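Local structure of sensor protein (Geobacter sulfurreducens, 3H7M) at residues P92-H98 with S187-Y193. The protein is the periplasmic-binding-protein-like sensor domain of a membrane histidine kinase, which probably passes a signal on by phosphorylating itself on histidine. Residues are numbered along the deposited sequence; the frame is centred on the assembly and turned at random.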
loop_
_atom_site.group_PDB
_atom_site.type_symbol
_atom_site.label_atom_id
_atom_site.label_comp_id
_atom_site.label_asym_id
_atom_site.label_seq_id
_atom_site.Cartn_x
_atom_site.Cartn_y
_atom_site.Cartn_z
ATOM N N PRO A 92 -10.986 6.449 -2.454
ATOM C CA PRO A 92 -9.519 6.306 -2.435
ATOM C C PRO A 92 -8.756 7.628 -2.552
ATOM O O PRO A 92 -9.234 8.578 -3.173
ATOM C CB PRO A 92 -9.262 5.409 -3.634
ATOM C CG PRO A 92 -10.284 5.947 -4.642
ATOM C CD PRO A 92 -11.541 6.154 -3.790
ATOM N N HIS A 93 -7.573 7.704 -1.953
ATOM C CA HIS A 93 -6.802 8.930 -2.086
ATOM C C HIS A 93 -5.751 8.769 -3.191
ATOM O O HIS A 93 -5.139 9.740 -3.643
ATOM C CB HIS A 93 -6.191 9.386 -0.736
ATOM C CG HIS A 93 -5.312 8.379 -0.052
ATOM N ND1 HIS A 93 -4.104 7.956 -0.575
ATOM C CD2 HIS A 93 -5.437 7.766 1.151
ATOM C CE1 HIS A 93 -3.528 7.124 0.277
ATOM N NE2 HIS A 93 -4.314 6.990 1.332
ATOM N N THR A 94 -5.572 7.535 -3.650
ATOM C CA THR A 94 -4.634 7.275 -4.747
ATOM C C THR A 94 -4.916 5.943 -5.470
ATOM O O THR A 94 -5.595 5.057 -4.947
ATOM C CB THR A 94 -3.176 7.216 -4.241
ATOM O OG1 THR A 94 -2.282 7.115 -5.356
ATOM C CG2 THR A 94 -2.982 6.005 -3.364
ATOM N N ILE A 95 -4.383 5.818 -6.678
ATOM C CA ILE A 95 -4.509 4.587 -7.456
ATOM C C ILE A 95 -3.123 3.939 -7.543
ATOM O O ILE A 95 -2.160 4.560 -7.989
ATOM C CB ILE A 95 -4.993 4.863 -8.880
ATOM C CG1 ILE A 95 -6.325 5.605 -8.830
ATOM C CG2 ILE A 95 -5.144 3.551 -9.629
ATOM C CD1 ILE A 95 -7.395 4.860 -8.085
ATOM N N VAL A 96 -3.039 2.692 -7.108
ATOM C CA VAL A 96 -1.794 1.940 -7.106
ATOM C C VAL A 96 -1.697 0.897 -8.223
ATOM O O VAL A 96 -2.412 -0.101 -8.217
ATOM C CB VAL A 96 -1.627 1.197 -5.774
ATOM C CG1 VAL A 96 -0.314 0.423 -5.761
ATOM C CG2 VAL A 96 -1.672 2.179 -4.642
ATOM N N TYR A 97 -0.814 1.126 -9.180
ATOM C CA TYR A 97 -0.607 0.178 -10.270
ATOM C C TYR A 97 0.420 -0.842 -9.824
ATOM O O TYR A 97 1.185 -0.594 -8.900
ATOM C CB TYR A 97 -0.047 0.874 -11.489
ATOM C CG TYR A 97 -1.058 1.578 -12.336
ATOM C CD1 TYR A 97 -1.878 0.868 -13.214
ATOM C CD2 TYR A 97 -1.157 2.966 -12.316
ATOM C CE1 TYR A 97 -2.766 1.528 -14.065
ATOM C CE2 TYR A 97 -2.042 3.635 -13.157
ATOM C CZ TYR A 97 -2.838 2.913 -14.030
ATOM O OH TYR A 97 -3.686 3.582 -14.878
ATOM N N HIS A 98 0.427 -2.001 -10.468
ATOM C CA HIS A 98 1.422 -3.014 -10.145
ATOM C C HIS A 98 2.351 -3.161 -11.324
ATOM O O HIS A 98 2.163 -2.560 -12.381
ATOM C CB HIS A 98 0.803 -4.369 -9.869
ATOM C CG HIS A 98 0.191 -4.490 -8.518
ATOM N ND1 HIS A 98 -1.047 -3.970 -8.217
ATOM C CD2 HIS A 98 0.648 -5.071 -7.385
ATOM C CE1 HIS A 98 -1.330 -4.229 -6.951
ATOM N NE2 HIS A 98 -0.318 -4.896 -6.425
ATOM N N SER A 187 2.055 -0.912 -15.608
ATOM C CA SER A 187 0.644 -0.540 -15.512
ATOM C C SER A 187 -0.405 -1.659 -15.528
ATOM O O SER A 187 -1.507 -1.477 -16.066
ATOM C CB SER A 187 0.312 0.485 -16.602
ATOM O OG SER A 187 1.030 1.695 -16.402
ATOM N N ILE A 188 -0.081 -2.810 -14.949
ATOM C CA ILE A 188 -1.061 -3.874 -14.914
ATOM C C ILE A 188 -1.693 -3.942 -13.523
ATOM O O ILE A 188 -1.028 -3.718 -12.518
ATOM C CB ILE A 188 -0.445 -5.252 -15.284
ATOM C CG1 ILE A 188 0.527 -5.724 -14.205
ATOM C CG2 ILE A 188 0.268 -5.159 -16.624
ATOM C CD1 ILE A 188 1.048 -7.134 -14.446
ATOM N N ALA A 189 -2.996 -4.218 -13.490
ATOM C CA ALA A 189 -3.785 -4.350 -12.253
ATOM C C ALA A 189 -3.833 -3.149 -11.294
ATOM O O ALA A 189 -3.327 -3.250 -10.181
ATOM C CB ALA A 189 -3.327 -5.605 -11.480
ATOM N N ALA A 190 -4.461 -2.047 -11.717
ATOM C CA ALA A 190 -4.591 -0.833 -10.889
ATOM C C ALA A 190 -5.499 -1.001 -9.657
ATOM O O ALA A 190 -6.527 -1.654 -9.723
ATOM C CB ALA A 190 -5.096 0.324 -11.741
ATOM N N GLN A 191 -5.120 -0.396 -8.538
ATOM C CA GLN A 191 -5.903 -0.511 -7.308
ATOM C C GLN A 191 -6.368 0.826 -6.746
ATOM O O GLN A 191 -5.702 1.853 -6.928
ATOM C CB GLN A 191 -5.083 -1.225 -6.239
ATOM C CG GLN A 191 -4.602 -2.583 -6.659
ATOM C CD GLN A 191 -5.752 -3.495 -6.980
ATOM O OE1 GLN A 191 -6.561 -3.819 -6.107
ATOM N NE2 GLN A 191 -5.846 -3.911 -8.239
ATOM N N ARG A 192 -7.516 0.808 -6.066
ATOM C CA ARG A 192 -8.063 2.020 -5.447
ATOM C C ARG A 192 -7.579 1.907 -4.017
ATOM O O ARG A 192 -7.963 0.988 -3.300
ATOM C CB ARG A 192 -9.588 2.017 -5.514
ATOM C CG ARG A 192 -10.137 1.688 -6.896
ATOM C CD ARG A 192 -11.621 1.995 -6.994
ATOM N NE ARG A 192 -11.862 3.387 -7.375
ATOM C CZ ARG A 192 -12.978 4.050 -7.097
ATOM N NH1 ARG A 192 -13.951 3.443 -6.431
ATOM N NH2 ARG A 192 -13.116 5.317 -7.479
ATOM N N TYR A 193 -6.735 2.849 -3.610
ATOM C CA TYR A 193 -6.082 2.831 -2.286
ATOM C C TYR A 193 -6.499 4.013 -1.386
ATOM O O TYR A 193 -6.451 5.183 -1.804
ATOM C CB TYR A 193 -4.563 2.845 -2.561
ATOM C CG TYR A 193 -3.625 2.645 -1.408
ATOM C CD1 TYR A 193 -3.244 1.359 -1.002
ATOM C CD2 TYR A 193 -3.013 3.747 -0.799
ATOM C CE1 TYR A 193 -2.261 1.181 -0.016
ATOM C CE2 TYR A 193 -2.014 3.585 0.184
ATOM C CZ TYR A 193 -1.652 2.308 0.570
ATOM O OH TYR A 193 -0.709 2.173 1.567
#
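Y193 O sits over the centre of one face of the H93 ring, 3.8 Å above its plane. H93 CE1 in turn meets the edge of the Y193 ring, 3.6 Å from Y193 CD2. H93 CG lies between the backbone N and the carbonyl carbon (chi1 57°), which folds the imidazole over that oxygen. T94 CG2 and V96 CG2 approach the Y193 ring obliquely. Y193 OH is hydrogen-bonded to N37 ND2, and H93 NE2 to Q75 O. P92 CG lies over one face of the R192 guanidinium, off toward its rim. S187 OG lies over a face of the Y97 ring, and A190 CB comes obliquely to Y97 CE1 at 3.5 Å.

The strands run antiparallel, as neighbours in the mixed sheet of the two-lobed periplasmic-binding-protein fold seen in family 3 solute-binding proteins. Strands 87-103 and 181-198 are the long pair that runs between the two lobes. A classic beta bulge sets H93 and T94 against Y193. H93 N bonds to Y193 O at 2.8 Å. T94 N bonds to Y193 O at 3.1 Å. V96 and Q191 form a hydrogen-bonded pair. The register then slips by one residue, and H98 N bonds to I188 O.

At this second bulge the H98 ring presents its edge to A189 and Q191. H98 ND1 donates to A189 O at 3.1 Å; A189 O lies 17° out of the ring plane. H98 CE1 meets Q191 CG in that plane. Q191 NE2 makes a weak bond to A189 O. A leucine here has no ring N-H for A189 O, so that carbonyl would probably be left to the weak Q191 NE2 bond. I127 and M128 of helix 127-133 also touch the imidazole.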